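Long-range contacts in gingipain R2 Pro-Domain (Porphyromonas gingivalis, PDB 4IEF), which forms the pro-domain of the Arg-specific cysteine peptidase gingipain RgpB, binds the mature domain and probably keeps it latent as a zymogen: residues Phe139-Val144 with Ile198-Phe203; Glu22-Ser26 with Ala172-Thr176; Leu69-Val75 with Arg145-Phe151; Met81-Val85 with Ile132-Ser136. One frame throughout, in Å; residues are numbered along the deposited sequence.

Contact 1 (Phe139-Val144 with Ile198-Phe203); sequences FILRDV and IYKSVF. With CA (calcium ion), chain K.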
loop_
_atom_site.group_PDB
_atom_site.type_symbol
_atom_site.label_atom_id
_atom_site.label_comp_id
_atom_site.label_asym_id
_atom_site.label_seq_id
_atom_site.Cartn_x
_atom_site.Cartn_y
_atom_site.Cartn_z
ATOM N N PHE A 139 7.421 -13.311 10.574
ATOM C CA PHE A 139 7.745 -12.781 9.255
ATOM C C PHE A 139 9.040 -11.984 9.296
ATOM O O PHE A 139 9.486 -11.588 10.371
ATOM C CB PHE A 139 6.586 -11.899 8.738
ATOM C CG PHE A 139 6.280 -10.657 9.547
ATOM C CD1 PHE A 139 6.892 -9.447 9.251
ATOM C CD2 PHE A 139 5.332 -10.685 10.568
ATOM C CE1 PHE A 139 6.589 -8.292 9.984
ATOM C CE2 PHE A 139 5.031 -9.530 11.302
ATOM C CZ PHE A 139 5.662 -8.342 11.006
ATOM N N ILE A 140 9.627 -11.720 8.123
ATOM C CA ILE A 140 10.803 -10.877 8.020
ATOM C C ILE A 140 10.435 -9.687 7.134
ATOM O O ILE A 140 9.974 -9.865 6.003
ATOM C CB ILE A 140 12.086 -11.622 7.544
ATOM C CG1 ILE A 140 12.487 -12.749 8.553
ATOM C CG2 ILE A 140 13.247 -10.623 7.347
ATOM C CD1 ILE A 140 13.373 -13.871 7.979
ATOM N N LEU A 141 10.600 -8.474 7.681
ATOM C CA LEU A 141 10.390 -7.225 6.967
ATOM C C LEU A 141 11.760 -6.585 6.815
ATOM O O LEU A 141 12.243 -5.918 7.729
ATOM C CB LEU A 141 9.362 -6.302 7.668
ATOM C CG LEU A 141 9.121 -4.909 7.048
ATOM C CD1 LEU A 141 8.702 -5.005 5.578
ATOM C CD2 LEU A 141 8.099 -4.129 7.854
ATOM N N ARG A 142 12.408 -6.868 5.666
ATOM C CA ARG A 142 13.747 -6.420 5.274
ATOM C C ARG A 142 14.810 -6.928 6.278
ATOM O O ARG A 142 15.252 -8.069 6.145
ATOM C CB ARG A 142 13.803 -4.893 5.061
ATOM C CG ARG A 142 15.015 -4.457 4.263
ATOM C CD ARG A 142 14.805 -3.171 3.515
ATOM N NE ARG A 142 15.874 -2.972 2.538
ATOM C CZ ARG A 142 15.703 -2.895 1.222
ATOM N NH1 ARG A 142 14.483 -2.950 0.698
ATOM N NH2 ARG A 142 16.743 -2.728 0.421
ATOM N N ASP A 143 15.197 -6.108 7.273
ATOM C CA ASP A 143 16.227 -6.464 8.253
ATOM C C ASP A 143 15.648 -6.756 9.651
ATOM O O ASP A 143 16.420 -7.003 10.581
ATOM C CB ASP A 143 17.280 -5.337 8.349
ATOM C CG ASP A 143 18.013 -5.049 7.051
ATOM O OD1 ASP A 143 17.937 -3.897 6.571
ATOM O OD2 ASP A 143 18.668 -5.970 6.524
ATOM N N VAL A 144 14.307 -6.743 9.799
ATOM C CA VAL A 144 13.677 -6.973 11.104
ATOM C C VAL A 144 12.722 -8.182 11.049
ATOM O O VAL A 144 11.864 -8.257 10.164
ATOM C CB VAL A 144 12.949 -5.702 11.646
ATOM C CG1 VAL A 144 12.328 -5.971 13.017
ATOM C CG2 VAL A 144 13.896 -4.505 11.731
ATOM N N ILE A 198 9.521 2.826 8.458
ATOM C CA ILE A 198 8.564 1.747 8.189
ATOM C C ILE A 198 8.510 0.854 9.443
ATOM O O ILE A 198 7.416 0.529 9.903
ATOM C CB ILE A 198 8.934 0.964 6.888
ATOM C CG1 ILE A 198 8.658 1.827 5.636
ATOM C CG2 ILE A 198 8.213 -0.392 6.796
ATOM C CD1 ILE A 198 9.447 1.445 4.413
ATOM N N TYR A 199 9.691 0.509 10.013
ATOM C CA TYR A 199 9.806 -0.314 11.220
ATOM C C TYR A 199 9.106 0.342 12.412
ATOM O O TYR A 199 8.444 -0.348 13.189
ATOM C CB TYR A 199 11.280 -0.569 11.585
ATOM C CG TYR A 199 12.143 -1.246 10.541
ATOM C CD1 TYR A 199 13.490 -0.925 10.411
ATOM C CD2 TYR A 199 11.636 -2.270 9.742
ATOM C CE1 TYR A 199 14.299 -1.564 9.476
ATOM C CE2 TYR A 199 12.432 -2.908 8.794
ATOM C CZ TYR A 199 13.768 -2.561 8.675
ATOM O OH TYR A 199 14.574 -3.198 7.766
ATOM N N LYS A 200 9.253 1.679 12.543
ATOM C CA LYS A 200 8.668 2.481 13.621
ATOM C C LYS A 200 7.139 2.470 13.569
ATOM O O LYS A 200 6.499 2.420 14.619
ATOM C CB LYS A 200 9.184 3.928 13.564
ATOM C CG LYS A 200 10.631 4.087 14.001
ATOM C CD LYS A 200 11.068 5.546 14.003
ATOM C CE LYS A 200 12.526 5.711 14.379
ATOM N NZ LYS A 200 12.780 5.484 15.829
ATOM N N SER A 201 6.562 2.499 12.352
ATOM C CA SER A 201 5.113 2.508 12.140
ATOM C C SER A 201 4.499 1.105 12.182
ATOM O O SER A 201 3.353 0.975 12.599
ATOM C CB SER A 201 4.767 3.185 10.818
ATOM O OG SER A 201 5.413 2.557 9.724
ATOM N N VAL A 202 5.234 0.069 11.740
ATOM C CA VAL A 202 4.743 -1.313 11.735
ATOM C C VAL A 202 4.839 -1.900 13.160
ATOM O O VAL A 202 3.850 -2.427 13.658
ATOM C CB VAL A 202 5.482 -2.189 10.675
ATOM C CG1 VAL A 202 5.249 -3.681 10.900
ATOM C CG2 VAL A 202 5.075 -1.804 9.258
ATOM N N PHE A 203 6.020 -1.810 13.801
ATOM C CA PHE A 203 6.262 -2.381 15.127
ATOM C C PHE A 203 6.068 -1.340 16.229
ATOM O O PHE A 203 6.680 -0.272 16.189
ATOM C CB PHE A 203 7.667 -3.009 15.203
ATOM C CG PHE A 203 8.012 -3.917 14.043
ATOM C CD1 PHE A 203 8.975 -3.547 13.113
ATOM C CD2 PHE A 203 7.345 -5.126 13.859
ATOM C CE1 PHE A 203 9.278 -4.376 12.029
ATOM C CE2 PHE A 203 7.662 -5.963 12.785
ATOM C CZ PHE A 203 8.630 -5.585 11.880
HETATM CA CA CA K . 9.688 -10.489 3.590
HETATM O O HOH W 1 8.873 -12.138 1.784
#
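The tight beta hairpin at Leu141-Val144 presses against the short helix that ends at Val202. Its type II' turn is closed by Val144 N to Leu141 O (3.0 Å). Tyr199 is the main bump from the helix. The edge of its ring meets Leu141 O and Arg142 CB, and Tyr199 OH accepts a hydrogen bond from Asp143 N (3.0 Å). Val144 CG2 lies over one face of the Tyr199 ring, 3.5 Å from its centroid, a CH-pi contact. Leu141 fills a hollow between the side chains of Ile198, Val202 and Phe203. Leu141 CD2 lies 3.9 Å from Ile198 CG2 and 4.1 Å from Val202 CG2. Next to Leu141, Phe139 and Phe203 meet rim to rim, Phe139 CZ to Phe203 CE2 3.6 Å. Ile140 O binds the calcium ion (2.5 Å), as do acidic side chains and backbone of the mature domain chain, so the ion bridges the two chains. Strand 69-74 adjoins the contact, with Ala74 packed on Val144 and Phe203.

Contact 2 (Glu22-Ser26 with Ala172-Thr176); sequences EQSMS and AVSET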
loop_
_atom_site.group_PDB
_atom_site.type_symbol
_atom_site.label_atom_id
_atom_site.label_comp_id
_atom_site.label_asym_id
_atom_site.label_seq_id
_atom_site.Cartn_x
_atom_site.Cartn_y
_atom_site.Cartn_z
ATOM N N GLU A 22 12.303 -4.802 26.343
ATOM C CA GLU A 22 13.708 -5.105 26.621
ATOM C C GLU A 22 14.171 -6.102 25.574
ATOM O O GLU A 22 13.596 -7.185 25.481
ATOM C CB GLU A 22 13.878 -5.653 28.054
ATOM C CG GLU A 22 13.926 -4.577 29.126
ATOM C CD GLU A 22 15.326 -4.145 29.520
ATOM O OE1 GLU A 22 15.808 -4.597 30.582
ATOM O OE2 GLU A 22 15.943 -3.358 28.765
ATOM N N GLN A 23 15.184 -5.725 24.765
ATOM C CA GLN A 23 15.731 -6.478 23.622
ATOM C C GLN A 23 14.569 -6.991 22.726
ATOM O O GLN A 23 13.918 -6.166 22.080
ATOM C CB GLN A 23 16.763 -7.585 23.999
ATOM C CG GLN A 23 16.475 -8.499 25.204
ATOM C CD GLN A 23 16.188 -9.932 24.810
ATOM O OE1 GLN A 23 15.039 -10.387 24.820
ATOM N NE2 GLN A 23 17.231 -10.685 24.482
ATOM N N SER A 24 14.277 -8.306 22.720
ATOM C CA SER A 24 13.198 -8.879 21.911
ATOM C C SER A 24 11.931 -9.162 22.753
ATOM O O SER A 24 10.878 -9.457 22.180
ATOM C CB SER A 24 13.673 -10.144 21.202
ATOM O OG SER A 24 14.333 -11.049 22.073
ATOM N N MET A 25 12.033 -9.042 24.100
ATOM C CA MET A 25 10.935 -9.246 25.053
ATOM C C MET A 25 10.045 -7.994 25.108
ATOM O O MET A 25 10.568 -6.878 25.150
ATOM C CB MET A 25 11.488 -9.590 26.442
ATOM C CG MET A 25 10.551 -10.428 27.282
ATOM S SD MET A 25 9.274 -9.491 28.158
ATOM C CE MET A 25 10.207 -8.926 29.583
ATOM N N SER A 26 8.705 -8.184 25.095
ATOM C CA SER A 26 7.723 -7.096 25.093
ATOM C C SER A 26 6.513 -7.386 25.970
ATOM O O SER A 26 5.984 -8.497 25.966
ATOM C CB SER A 26 7.231 -6.818 23.671
ATOM O OG SER A 26 8.209 -6.184 22.862
ATOM N N ALA A 172 2.987 -11.021 27.906
ATOM C CA ALA A 172 4.437 -10.983 27.826
ATOM C C ALA A 172 4.865 -11.834 26.625
ATOM O O ALA A 172 4.578 -13.037 26.578
ATOM C CB ALA A 172 5.058 -11.503 29.121
ATOM N N VAL A 173 5.468 -11.193 25.620
ATOM C CA VAL A 173 5.954 -11.877 24.424
ATOM C C VAL A 173 7.471 -11.994 24.585
ATOM O O VAL A 173 8.177 -10.982 24.588
ATOM C CB VAL A 173 5.510 -11.200 23.099
ATOM C CG1 VAL A 173 6.107 -11.914 21.885
ATOM C CG2 VAL A 173 3.981 -11.152 22.995
ATOM N N SER A 174 7.952 -13.226 24.799
ATOM C CA SER A 174 9.362 -13.520 25.056
ATOM C C SER A 174 9.855 -14.693 24.218
ATOM O O SER A 174 9.042 -15.471 23.711
ATOM C CB SER A 174 9.560 -13.831 26.539
ATOM O OG SER A 174 8.725 -14.898 26.951
ATOM N N GLU A 175 11.186 -14.829 24.086
ATOM C CA GLU A 175 11.801 -15.920 23.320
ATOM C C GLU A 175 11.899 -17.191 24.154
ATOM O O GLU A 175 11.943 -17.125 25.381
ATOM C CB GLU A 175 13.181 -15.529 22.757
ATOM C CG GLU A 175 14.112 -14.828 23.719
ATOM C CD GLU A 175 15.532 -14.685 23.212
ATOM O OE1 GLU A 175 15.813 -13.765 22.406
ATOM O OE2 GLU A 175 16.377 -15.490 23.656
ATOM N N THR A 176 11.888 -18.348 23.474
ATOM C CA THR A 176 12.001 -19.674 24.091
ATOM C C THR A 176 13.393 -20.251 23.806
ATOM O O THR A 176 14.207 -19.591 23.162
ATOM C CB THR A 176 10.893 -20.619 23.572
ATOM O OG1 THR A 176 11.040 -20.813 22.166
ATOM C CG2 THR A 176 9.508 -20.125 23.881
#
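Two backbone hydrogen bonds hold this contact: Ser26 N to Val173 O (2.9 Å) and Val173 N to Ser26 O (2.8 Å). They make Ser26 and Val173 an antiparallel hydrogen-bonded pair. The motif is a beta hairpin, strands 17-22 and 25-31, docked through its second strand on strand 162-176 of the antiparallel sheet. The hairpin turn, Glu22 to Met25, is type II' and is closed by Met25 N to Glu22 O (2.8 Å) and Glu22 N to Met25 O (3.0 Å). Gln23 OE1 braces it from within, accepting hydrogen bonds from Ser24 OG (2.9 Å) and Ser24 N (3.1 Å). Across the gap, Glu175 reaches toward the turn, but its carboxylate is paired with Arg79 in a salt bridge. On the turn side of Met25 the backbones part, so the pairing stops short of the turn. Ala172 and Ser174 bond to Glu84 and Lys82 of strand 79-93, while Val173 serves the hairpin. This alternation ties strand 162-176 to a neighbour on each edge. The side chains of Ser26 and Val173 lie on the same face, where both touch Leu73. Two CA-H...O contacts supplement the pair, Met25 CA to Val173 O (3.3 Å) and Ala172 CA to Ser26 O (3.5 Å). Beside them, Met25 CG packs 3.6 Å from Ser174 CB.

Contact 3 (Leu69-Val75 with Arg145-Phe151); sequences LSRSLAV and RGQVVNF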
loop_
_atom_site.group_PDB
_atom_site.type_symbol
_atom_site.label_atom_id
_atom_site.label_comp_id
_atom_site.label_asym_id
_atom_site.label_seq_id
_atom_site.Cartn_x
_atom_site.Cartn_y
_atom_site.Cartn_z
ATOM N N LEU A 69 -8.008 -8.225 18.404
ATOM C CA LEU A 69 -7.166 -7.057 18.197
ATOM C C LEU A 69 -5.754 -7.565 17.950
ATOM O O LEU A 69 -5.234 -8.352 18.743
ATOM C CB LEU A 69 -7.229 -6.074 19.377
ATOM C CG LEU A 69 -6.595 -4.710 19.120
ATOM C CD1 LEU A 69 -7.378 -3.635 19.803
ATOM C CD2 LEU A 69 -5.123 -4.681 19.555
ATOM N N SER A 70 -5.146 -7.126 16.847
ATOM C CA SER A 70 -3.810 -7.572 16.452
ATOM C C SER A 70 -2.815 -6.424 16.397
ATOM O O SER A 70 -3.153 -5.324 15.948
ATOM C CB SER A 70 -3.865 -8.269 15.100
ATOM O OG SER A 70 -4.682 -9.428 15.143
ATOM N N ARG A 71 -1.586 -6.691 16.884
ATOM C CA ARG A 71 -0.477 -5.745 16.908
ATOM C C ARG A 71 0.824 -6.441 16.546
ATOM O O ARG A 71 1.072 -7.575 16.971
ATOM C CB ARG A 71 -0.350 -5.054 18.285
ATOM C CG ARG A 71 -1.384 -3.964 18.554
ATOM C CD ARG A 71 -1.273 -2.781 17.601
ATOM N NE ARG A 71 -2.313 -1.787 17.865
ATOM C CZ ARG A 71 -2.167 -0.741 18.672
ATOM N NH1 ARG A 71 -1.010 -0.523 19.286
ATOM N NH2 ARG A 71 -3.173 0.103 18.863
ATOM N N SER A 72 1.658 -5.747 15.771
ATOM C CA SER A 72 2.940 -6.262 15.298
ATOM C C SER A 72 4.064 -5.885 16.239
ATOM O O SER A 72 4.107 -4.759 16.753
ATOM C CB SER A 72 3.236 -5.755 13.891
ATOM O OG SER A 72 2.239 -6.189 12.981
ATOM N N LEU A 73 4.978 -6.835 16.461
ATOM C CA LEU A 73 6.132 -6.624 17.317
ATOM C C LEU A 73 7.416 -7.043 16.631
ATOM O O LEU A 73 7.441 -8.059 15.931
ATOM C CB LEU A 73 6.001 -7.408 18.640
ATOM C CG LEU A 73 4.875 -7.026 19.612
ATOM C CD1 LEU A 73 4.632 -8.148 20.610
ATOM C CD2 LEU A 73 5.184 -5.710 20.340
ATOM N N ALA A 74 8.484 -6.255 16.836
ATOM C CA ALA A 74 9.836 -6.599 16.404
ATOM C C ALA A 74 10.325 -7.666 17.410
ATOM O O ALA A 74 10.351 -7.395 18.615
ATOM C CB ALA A 74 10.726 -5.357 16.402
ATOM N N VAL A 75 10.578 -8.911 16.943
ATOM C CA VAL A 75 10.924 -10.032 17.836
ATOM C C VAL A 75 12.381 -10.552 17.626
ATOM O O VAL A 75 13.177 -9.905 16.937
ATOM C CB VAL A 75 9.880 -11.194 17.723
ATOM C CG1 VAL A 75 8.507 -10.773 18.247
ATOM C CG2 VAL A 75 9.778 -11.739 16.297
ATOM N N ARG A 145 12.886 -9.121 12.007
ATOM C CA ARG A 145 12.010 -10.280 12.163
ATOM C C ARG A 145 10.858 -9.833 13.048
ATOM O O ARG A 145 11.084 -9.313 14.141
ATOM C CB ARG A 145 12.753 -11.512 12.738
ATOM C CG ARG A 145 11.921 -12.807 12.697
ATOM C CD ARG A 145 12.754 -14.033 12.995
ATOM N NE ARG A 145 11.955 -15.256 13.143
ATOM C CZ ARG A 145 11.576 -15.781 14.306
ATOM N NH1 ARG A 145 11.878 -15.174 15.447
ATOM N NH2 ARG A 145 10.879 -16.907 14.336
ATOM N N GLY A 146 9.646 -9.963 12.535
ATOM C CA GLY A 146 8.442 -9.553 13.243
ATOM C C GLY A 146 7.482 -10.686 13.523
ATOM O O GLY A 146 7.565 -11.758 12.907
ATOM N N GLN A 147 6.564 -10.445 14.465
ATOM C CA GLN A 147 5.515 -11.386 14.840
ATOM C C GLN A 147 4.313 -10.614 15.392
ATOM O O GLN A 147 4.481 -9.656 16.153
ATOM C CB GLN A 147 6.015 -12.445 15.836
ATOM C CG GLN A 147 5.180 -13.724 15.771
ATOM C CD GLN A 147 5.818 -14.937 16.394
ATOM O OE1 GLN A 147 6.917 -14.889 16.939
ATOM N NE2 GLN A 147 5.131 -16.066 16.321
ATOM N N VAL A 148 3.104 -11.030 14.990
ATOM C CA VAL A 148 1.864 -10.381 15.409
ATOM C C VAL A 148 1.274 -11.098 16.627
ATOM O O VAL A 148 1.113 -12.321 16.610
ATOM C CB VAL A 148 0.843 -10.289 14.244
ATOM C CG1 VAL A 148 -0.485 -9.682 14.705
ATOM C CG2 VAL A 148 1.418 -9.494 13.072
ATOM N N VAL A 149 0.959 -10.321 17.680
ATOM C CA VAL A 149 0.293 -10.819 18.882
ATOM C C VAL A 149 -1.221 -10.503 18.737
ATOM O O VAL A 149 -1.588 -9.390 18.354
ATOM C CB VAL A 149 0.918 -10.309 20.225
ATOM C CG1 VAL A 149 0.832 -8.790 20.382
ATOM C CG2 VAL A 149 0.305 -11.023 21.430
ATOM N N ASN A 150 -2.079 -11.501 18.986
ATOM C CA ASN A 150 -3.534 -11.347 18.887
ATOM C C ASN A 150 -4.210 -11.481 20.247
ATOM O O ASN A 150 -3.993 -12.462 20.964
ATOM C CB ASN A 150 -4.131 -12.380 17.920
ATOM C CG ASN A 150 -3.302 -12.568 16.678
ATOM O OD1 ASN A 150 -3.135 -11.643 15.878
ATOM N ND2 ASN A 150 -2.688 -13.737 16.541
ATOM N N PHE A 151 -5.045 -10.496 20.581
ATOM C CA PHE A 151 -5.858 -10.514 21.793
ATOM C C PHE A 151 -7.252 -10.954 21.423
ATOM O O PHE A 151 -7.814 -10.396 20.482
ATOM C CB PHE A 151 -5.909 -9.125 22.448
ATOM C CG PHE A 151 -4.595 -8.585 22.947
ATOM C CD1 PHE A 151 -3.837 -7.722 22.162
ATOM C CD2 PHE A 151 -4.127 -8.916 24.216
ATOM C CE1 PHE A 151 -2.631 -7.197 22.640
ATOM C CE2 PHE A 151 -2.927 -8.392 24.691
ATOM C CZ PHE A 151 -2.187 -7.536 23.900
#
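Strands 69-74 and 144-157 pair antiparallel. Three residue pairs each exchange two backbone hydrogen bonds: Leu69 with Phe151, Arg71 with Val149, and Leu73 with Gln147. Val75 N to Arg145 O (2.9 Å) adds a last bond. Gly146, Val148 and Asn150 instead bond through their backbones to Phe139, Ser136 and Thr134 of strand 133-141. Ser70 OG donates to Asn150 OD1 (2.8 Å), and both atoms also bond to basic side chains of the mature domain chain. Ser72 OG bonds to an acidic one there. Asn150 ND2 bonds to Thr134 OG1 and Ser136 OG. Arg145 is spent on backbone oxygens, including those of Ser76 and Asn182. Leu69, Leu73, Val149 and Phe151 share the other face and pack on strands 25-31 and 162-176. That face also carries Arg71, in a salt bridge with Glu54, and Gln147, whose NE2 bonds to Ser136 O. The pairing therefore has two chemistries: a mainly apolar side turned into the pro-domain, and a face with Ser70, Ser72, Val148 and Asn150, which meets the mature domain.

Contact 4 (Met81-Val85 with Ile132-Ser136); sequences MKVEV and IATLS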
loop_
_atom_site.group_PDB
_atom_site.type_symbol
_atom_site.label_atom_id
_atom_site.label_comp_id
_atom_site.label_asym_id
_atom_site.label_seq_id
_atom_site.Cartn_x
_atom_site.Cartn_y
_atom_site.Cartn_z
ATOM N N MET A 81 9.240 -17.508 19.503
ATOM C CA MET A 81 8.617 -16.677 20.534
ATOM C C MET A 81 7.406 -17.365 21.155
ATOM O O MET A 81 6.806 -18.256 20.542
ATOM C CB MET A 81 8.202 -15.309 19.958
ATOM C CG MET A 81 9.338 -14.538 19.282
ATOM S SD MET A 81 10.687 -14.025 20.374
ATOM C CE MET A 81 9.917 -12.712 21.287
ATOM N N LYS A 82 7.066 -16.960 22.384
ATOM C CA LYS A 82 5.897 -17.445 23.105
ATOM C C LYS A 82 5.121 -16.249 23.651
ATOM O O LYS A 82 5.691 -15.165 23.842
ATOM C CB LYS A 82 6.259 -18.434 24.229
ATOM C CG LYS A 82 7.002 -17.835 25.424
ATOM C CD LYS A 82 7.079 -18.809 26.587
ATOM C CE LYS A 82 7.899 -18.255 27.729
ATOM N NZ LYS A 82 7.770 -19.075 28.959
ATOM N N VAL A 83 3.822 -16.449 23.895
ATOM C CA VAL A 83 2.981 -15.413 24.462
ATOM C C VAL A 83 2.358 -15.960 25.757
ATOM O O VAL A 83 1.828 -17.073 25.781
ATOM C CB VAL A 83 1.947 -14.850 23.453
ATOM C CG1 VAL A 83 0.997 -15.930 22.928
ATOM C CG2 VAL A 83 1.185 -13.669 24.040
ATOM N N GLU A 84 2.505 -15.193 26.843
ATOM C CA GLU A 84 1.969 -15.546 28.153
ATOM C C GLU A 84 1.085 -14.441 28.660
ATOM O O GLU A 84 1.477 -13.273 28.608
ATOM C CB GLU A 84 3.083 -15.811 29.182
ATOM C CG GLU A 84 4.171 -16.767 28.746
ATOM C CD GLU A 84 4.968 -17.334 29.905
ATOM O OE1 GLU A 84 4.640 -18.462 30.337
ATOM O OE2 GLU A 84 5.904 -16.657 30.390
ATOM N N VAL A 85 -0.097 -14.801 29.170
ATOM C CA VAL A 85 -1.022 -13.844 29.767
ATOM C C VAL A 85 -0.540 -13.641 31.198
ATOM O O VAL A 85 -0.629 -14.569 32.008
ATOM C CB VAL A 85 -2.498 -14.316 29.671
ATOM C CG1 VAL A 85 -3.433 -13.417 30.483
ATOM C CG2 VAL A 85 -2.944 -14.386 28.216
ATOM N N ILE A 132 -7.121 -16.542 24.962
ATOM C CA ILE A 132 -7.381 -15.100 25.007
ATOM C C ILE A 132 -6.208 -14.333 24.364
ATOM O O ILE A 132 -6.340 -13.135 24.110
ATOM C CB ILE A 132 -7.737 -14.576 26.435
ATOM C CG1 ILE A 132 -6.559 -14.666 27.417
ATOM C CG2 ILE A 132 -8.993 -15.267 26.990
ATOM C CD1 ILE A 132 -6.642 -13.680 28.561
ATOM N N ALA A 133 -5.085 -15.036 24.067
ATOM C CA ALA A 133 -3.903 -14.463 23.423
ATOM C C ALA A 133 -3.147 -15.509 22.596
ATOM O O ALA A 133 -2.879 -16.614 23.079
ATOM C CB ALA A 133 -2.977 -13.847 24.455
ATOM N N THR A 134 -2.827 -15.159 21.339
ATOM C CA THR A 134 -2.082 -16.019 20.410
ATOM C C THR A 134 -1.020 -15.219 19.638
ATOM O O THR A 134 -1.025 -13.984 19.659
ATOM C CB THR A 134 -3.021 -16.710 19.395
ATOM O OG1 THR A 134 -3.594 -15.726 18.523
ATOM C CG2 THR A 134 -4.086 -17.612 20.048
ATOM N N LEU A 135 -0.137 -15.936 18.934
ATOM C CA LEU A 135 0.868 -15.361 18.048
ATOM C C LEU A 135 0.619 -15.846 16.634
ATOM O O LEU A 135 0.315 -17.027 16.436
ATOM C CB LEU A 135 2.305 -15.724 18.476
ATOM C CG LEU A 135 2.888 -15.019 19.704
ATOM C CD1 LEU A 135 4.157 -15.692 20.140
ATOM C CD2 LEU A 135 3.171 -13.546 19.436
ATOM N N SER A 136 0.746 -14.944 15.650
ATOM C CA SER A 136 0.639 -15.313 14.243
ATOM C C SER A 136 2.029 -15.783 13.774
ATOM O O SER A 136 2.993 -15.642 14.527
ATOM C CB SER A 136 0.108 -14.148 13.412
ATOM O OG SER A 136 -1.279 -13.956 13.651
#
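This is an apolar side-chain contact between two strands that face each other without backbone pairing. It lies near the surface of the pro-domain, where strands 79-93 and 133-141 approach across the curled sheet. They run almost exactly antiparallel, at 173°, and their axes come within 6.8 Å. No hydrogen bond crosses between them. Val83 and Leu135 are central, with Val83 CG1 3.8 Å from Leu135 CG. Leu135 CD1 also lies 4.1 Å from Met81 CB and 3.8 Å from Val83 N. Val85 continues the row: its CG2 is 3.7 Å from Ile132 CG1 and 3.8 Å from Ala133 CB. The alternate residues, Lys82, Glu84 and Thr134, point away. Lys82 NZ and Glu84 OE2 form a salt bridge of 3.4 Å on the outer side. Thr134 OG1 bonds to Asn150. The backbones find their partners in other strands: Lys82 and Glu84 bond to Ser174 and Ala172, Thr134 and Ser136 to Asn150 and Val148. Val83 also touches Val149 of strand 144-157. With the backbone bonds spent sideways, the direct contact rests on aliphatic packing and no polar pair fixes its register, while the segments' positions are also set by the strands they pair with.

All four contacts reach one antiparallel sheet. Contacts 1 and 3 are buried, contact 2 is partly buried and contact 4 lies at the surface. Contacts 1 and 4 use the two ends of strand 133-141, and contact 3 pairs its neighbour 144-157 with strand 69-74. Contact 3 is long backbone pairing, contact 2 a single bridge from the second strand of a hairpin, next to its turn, to strand 162-176, contact 4 purely apolar, and contact 1 mostly aromatic and aliphatic with one hydrogen bond. Contact 3 touches each of the others. Among the four, contacts 1 and 3 meet the mature domain most; contact 4 reaches it through Ser136 and contact 2 does not touch it.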